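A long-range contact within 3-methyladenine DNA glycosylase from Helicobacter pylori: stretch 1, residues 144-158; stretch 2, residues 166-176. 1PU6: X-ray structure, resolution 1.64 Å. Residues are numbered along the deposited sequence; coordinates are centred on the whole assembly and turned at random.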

# COMPACT_ATOMS: atom_id res chain seq x y z
N LYS A 144 -3.60 -4.94 8.60
CA LYS A 144 -3.82 -6.39 8.48
C LYS A 144 -2.54 -7.12 8.14
O LYS A 144 -1.60 -6.51 7.56
CB LYS A 144 -4.79 -6.72 7.34
CG LYS A 144 -6.10 -6.05 7.44
CD LYS A 144 -6.85 -6.43 8.61
CE LYS A 144 -8.30 -5.99 8.35
NZ LYS A 144 -9.12 -6.41 9.51
N GLU A 145 -2.51 -8.41 8.50
CA GLU A 145 -1.31 -9.25 8.25
C GLU A 145 -1.29 -9.70 6.80
O GLU A 145 -1.63 -10.83 6.50
CB GLU A 145 -1.23 -10.45 9.23
CG GLU A 145 -1.06 -9.99 10.68
CD GLU A 145 -1.28 -11.10 11.73
OE1 GLU A 145 -0.96 -10.80 12.93
OE2 GLU A 145 -1.79 -12.24 11.40
N VAL A 146 -0.95 -8.77 5.91
CA VAL A 146 -0.89 -8.99 4.46
C VAL A 146 0.42 -8.40 3.96
O VAL A 146 0.76 -7.23 4.29
CB VAL A 146 -2.04 -8.21 3.78
CG1 VAL A 146 -1.91 -8.22 2.30
CG2 VAL A 146 -3.38 -8.87 4.23
N MET A 147 1.17 -9.14 3.13
CA MET A 147 2.37 -8.55 2.49
C MET A 147 2.08 -8.18 1.01
O MET A 147 1.75 -9.04 0.21
CB MET A 147 3.58 -9.49 2.54
CG MET A 147 4.94 -8.57 2.27
SD MET A 147 6.30 -9.47 2.59
CE MET A 147 7.43 -8.70 1.36
N VAL A 148 2.26 -6.91 0.65
CA VAL A 148 2.05 -6.44 -0.72
C VAL A 148 3.21 -6.98 -1.56
O VAL A 148 4.36 -7.01 -1.08
CB VAL A 148 2.13 -4.90 -0.75
CG1 VAL A 148 2.13 -4.37 -2.19
CG2 VAL A 148 0.96 -4.33 0.06
N VAL A 149 2.90 -7.41 -2.79
CA VAL A 149 3.93 -7.66 -3.83
C VAL A 149 3.61 -6.90 -5.09
O VAL A 149 2.54 -6.27 -5.18
CB VAL A 149 4.15 -9.19 -4.12
CG1 VAL A 149 4.65 -9.90 -2.80
CG2 VAL A 149 2.89 -9.86 -4.69
N ASP A 150 4.53 -6.88 -6.05
CA ASP A 150 4.46 -5.91 -7.19
C ASP A 150 5.55 -6.29 -8.21
O ASP A 150 6.28 -7.26 -7.99
CB ASP A 150 4.73 -4.46 -6.69
CG ASP A 150 6.02 -4.32 -5.90
OD1 ASP A 150 6.33 -3.18 -5.47
OD2 ASP A 150 6.81 -5.27 -5.68
N LYS A 151 5.66 -5.53 -9.31
CA LYS A 151 6.68 -5.78 -10.33
C LYS A 151 8.09 -5.75 -9.70
O LYS A 151 8.95 -6.58 -10.03
CB LYS A 151 6.60 -4.76 -11.48
CG LYS A 151 7.48 -5.16 -12.68
N TYR A 152 8.34 -4.83 -8.76
CA TYR A 152 9.67 -4.80 -8.14
C TYR A 152 9.98 -6.13 -7.46
O TYR A 152 11.09 -6.63 -7.58
CB TYR A 152 9.78 -3.70 -7.11
CG TYR A 152 9.81 -2.28 -7.61
CD1 TYR A 152 8.98 -1.32 -7.04
CD2 TYR A 152 10.69 -1.88 -8.60
CE1 TYR A 152 9.01 0.03 -7.44
CE2 TYR A 152 10.73 -0.54 -9.02
CZ TYR A 152 9.88 0.41 -8.42
OH TYR A 152 9.88 1.73 -8.83
N SER A 153 9.01 -6.70 -6.73
CA SER A 153 9.25 -7.94 -5.96
C SER A 153 9.50 -9.08 -6.93
O SER A 153 10.33 -9.96 -6.67
CB SER A 153 8.00 -8.31 -5.11
OG SER A 153 7.74 -7.24 -4.22
N TYR A 154 8.70 -9.13 -8.00
CA TYR A 154 8.90 -10.13 -9.04
C TYR A 154 10.32 -10.09 -9.60
O TYR A 154 10.95 -11.14 -9.71
CB TYR A 154 7.86 -9.94 -10.17
CG TYR A 154 8.12 -10.82 -11.34
CD1 TYR A 154 7.85 -12.19 -11.32
CD2 TYR A 154 8.68 -10.27 -12.49
CE1 TYR A 154 8.13 -12.98 -12.44
CE2 TYR A 154 8.94 -11.01 -13.58
CZ TYR A 154 8.69 -12.38 -13.57
OH TYR A 154 9.00 -13.07 -14.70
N LEU A 155 10.77 -8.91 -10.01
CA LEU A 155 12.08 -8.76 -10.65
C LEU A 155 13.19 -9.02 -9.68
O LEU A 155 14.20 -9.62 -10.08
CB LEU A 155 12.25 -7.33 -11.22
CG LEU A 155 11.38 -6.99 -12.45
CD1 LEU A 155 11.48 -5.52 -12.79
CD2 LEU A 155 11.76 -7.86 -13.66
N PHE A 156 13.01 -8.59 -8.41
CA PHE A 156 13.97 -8.85 -7.32
C PHE A 156 14.15 -10.37 -7.11
O PHE A 156 15.29 -10.87 -7.05
CB PHE A 156 13.47 -8.14 -6.03
CG PHE A 156 14.30 -8.44 -4.80
CD1 PHE A 156 14.04 -9.57 -4.01
CD2 PHE A 156 15.32 -7.58 -4.42
CE1 PHE A 156 14.83 -9.84 -2.89
CE2 PHE A 156 16.09 -7.82 -3.28
CZ PHE A 156 15.85 -8.94 -2.51
N LEU A 157 13.06 -11.12 -7.03
CA LEU A 157 13.16 -12.57 -6.83
C LEU A 157 13.71 -13.28 -8.06
O LEU A 157 14.54 -14.19 -7.92
CB LEU A 157 11.80 -13.15 -6.49
CG LEU A 157 11.43 -13.71 -5.15
CD1 LEU A 157 10.13 -14.60 -5.26
CD2 LEU A 157 12.56 -14.45 -4.38
N LYS A 158 13.32 -12.81 -9.25
CA LYS A 158 13.82 -13.35 -10.52
C LYS A 158 15.34 -13.23 -10.60
O LYS A 158 16.01 -14.17 -11.07
CB LYS A 158 13.14 -12.64 -11.72
CG LYS A 158 13.50 -13.14 -13.15
CD LYS A 158 12.98 -12.20 -14.22
CE LYS A 158 13.55 -12.58 -15.62
NZ LYS A 158 12.82 -11.91 -16.76
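Stretch 2 (166-176) DYDELQHFFEK

Gln171 NE2 donates to Met147 O at 2.9 Å, and Met147 N donates to Glu175 OE1 at 3.0 Å; both bonds are nearly linear, so one loop residue has both backbone polar groups satisfied by successive helical turns. Stretch 2 is a helix from Tyr167 onward, and it lies along the extended loop segment 146-149 of stretch 1, meeting it with Tyr167, Gln171 and Glu175, spaced four residues apart. A turn before Gln171, Tyr167 OH accepts a weak bond from Val149 N at 3.3 Å. The loop therefore runs against the helix direction: Met147 lies nearest Glu175, with CA atoms 6.5 Å apart, and Val149 nearest Gln171, CA to CA 5.9 Å. A water donates to Glu145 O and, weakly, to Glu175 OE2.

Val149 points toward the helix and is the apolar hub. Its CG2 lies over the Tyr167 ring face, 3.6 Å from the centroid, and 3.8 Å from Leu170 CD1, while its CG1 is 3.8 Å from Phe174 CD2.

Asp150 then caps helix 151-158, its OD2 accepting from Ser153 N at 2.8 Å. This helix crosses stretch 2 at 66°, axes 11.0 Å apart at closest approach. Leu157 points toward stretch 2 and packs between the two helices with Leu170, Phe173 and Phe174: CD1 to Leu170 CD2 3.4 Å, CD2 to Phe173 CE1 3.6 Å, CG to Phe174 CZ 3.8 Å. Met147 CE meets Phe174 CD1 at 3.9 Å.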

# COMPACT_ATOMS: atom_id res chain seq x y z
N ASP A 166 2.63 -15.30 -10.93
CA ASP A 166 1.28 -15.12 -10.42
C ASP A 166 1.29 -14.32 -9.12
O ASP A 166 2.04 -14.69 -8.19
CB ASP A 166 0.64 -16.47 -10.20
CG ASP A 166 -0.74 -16.36 -9.63
OD1 ASP A 166 -1.70 -16.13 -10.43
OD2 ASP A 166 -0.95 -16.46 -8.40
N TYR A 167 0.46 -13.28 -9.04
CA TYR A 167 0.49 -12.39 -7.85
C TYR A 167 0.30 -13.19 -6.55
O TYR A 167 1.07 -12.99 -5.61
CB TYR A 167 -0.59 -11.26 -7.95
CG TYR A 167 -0.56 -10.27 -6.81
CD1 TYR A 167 -0.04 -8.97 -7.00
CD2 TYR A 167 -1.00 -10.65 -5.53
CE1 TYR A 167 0.02 -8.07 -5.95
CE2 TYR A 167 -0.90 -9.80 -4.49
CZ TYR A 167 -0.41 -8.50 -4.69
OH TYR A 167 -0.33 -7.65 -3.59
N ASP A 168 -0.73 -14.03 -6.44
CA ASP A 168 -1.03 -14.66 -5.14
C ASP A 168 0.03 -15.67 -4.68
O ASP A 168 0.28 -15.88 -3.48
CB ASP A 168 -2.39 -15.36 -5.14
CG ASP A 168 -3.56 -14.36 -5.23
OD1 ASP A 168 -4.69 -14.76 -5.62
OD2 ASP A 168 -3.46 -13.16 -4.96
N GLU A 169 0.65 -16.33 -5.65
CA GLU A 169 1.74 -17.27 -5.36
C GLU A 169 3.03 -16.57 -4.97
O GLU A 169 3.71 -17.01 -4.07
CB GLU A 169 1.96 -18.16 -6.59
CG GLU A 169 0.72 -19.05 -6.80
CD GLU A 169 0.85 -20.00 -7.99
OE1 GLU A 169 -0.19 -20.64 -8.36
OE2 GLU A 169 1.97 -20.15 -8.53
N LEU A 170 3.29 -15.42 -5.59
CA LEU A 170 4.43 -14.58 -5.23
C LEU A 170 4.24 -14.04 -3.78
O LEU A 170 5.14 -14.08 -2.93
CB LEU A 170 4.46 -13.42 -6.21
CG LEU A 170 5.74 -12.66 -6.49
CD1 LEU A 170 5.57 -11.22 -6.97
CD2 LEU A 170 7.13 -13.10 -6.03
N GLN A 171 3.03 -13.55 -3.51
CA GLN A 171 2.69 -13.16 -2.15
C GLN A 171 2.85 -14.33 -1.11
O GLN A 171 3.36 -14.14 0.01
CB GLN A 171 1.27 -12.66 -2.12
CG GLN A 171 0.76 -12.30 -0.76
CD GLN A 171 -0.60 -11.63 -0.90
OE1 GLN A 171 -1.56 -12.29 -1.34
NE2 GLN A 171 -0.67 -10.33 -0.60
N HIS A 172 2.35 -15.51 -1.46
CA HIS A 172 2.42 -16.61 -0.52
C HIS A 172 3.86 -17.01 -0.26
O HIS A 172 4.22 -17.32 0.88
CB HIS A 172 1.65 -17.85 -1.05
CG HIS A 172 1.48 -18.93 0.00
ND1 HIS A 172 1.52 -20.28 -0.29
CD2 HIS A 172 1.22 -18.85 1.33
CE1 HIS A 172 1.33 -20.99 0.81
NE2 HIS A 172 1.18 -20.15 1.82
N PHE A 173 4.71 -16.98 -1.31
CA PHE A 173 6.14 -17.22 -1.10
C PHE A 173 6.69 -16.24 -0.06
O PHE A 173 7.41 -16.64 0.89
CB PHE A 173 6.96 -17.00 -2.42
CG PHE A 173 8.46 -17.01 -2.19
CD1 PHE A 173 9.15 -15.81 -1.92
CD2 PHE A 173 9.19 -18.22 -2.18
CE1 PHE A 173 10.51 -15.80 -1.71
CE2 PHE A 173 10.59 -18.21 -1.94
CZ PHE A 173 11.23 -17.00 -1.69
N PHE A 174 6.38 -14.94 -0.20
CA PHE A 174 6.93 -13.94 0.76
C PHE A 174 6.35 -14.11 2.18
O PHE A 174 7.10 -14.10 3.17
CB PHE A 174 6.77 -12.53 0.21
CG PHE A 174 7.91 -12.11 -0.70
CD1 PHE A 174 9.16 -11.79 -0.17
CD2 PHE A 174 7.74 -12.07 -2.11
CE1 PHE A 174 10.25 -11.43 -1.01
CE2 PHE A 174 8.81 -11.70 -2.97
CZ PHE A 174 10.07 -11.38 -2.42
N GLU A 175 5.05 -14.39 2.28
CA GLU A 175 4.42 -14.57 3.60
C GLU A 175 4.88 -15.83 4.32
O GLU A 175 5.14 -15.81 5.53
CB GLU A 175 2.87 -14.56 3.51
CG GLU A 175 2.35 -13.16 3.20
CD GLU A 175 0.83 -13.08 2.99
OE1 GLU A 175 0.29 -11.96 2.70
OE2 GLU A 175 0.17 -14.13 3.14
N LYS A 176 4.87 -16.95 3.60
CA LYS A 176 5.08 -18.23 4.28
C LYS A 176 6.47 -18.38 4.94
O LYS A 176 6.58 -19.02 6.00
CB LYS A 176 4.75 -19.41 3.35
CG LYS A 176 5.80 -19.79 2.34
CD LYS A 176 5.16 -20.71 1.24
CE LYS A 176 6.06 -21.83 0.75
NZ LYS A 176 6.47 -22.78 1.85
O HOH W 1 -1.13 -13.66 5.60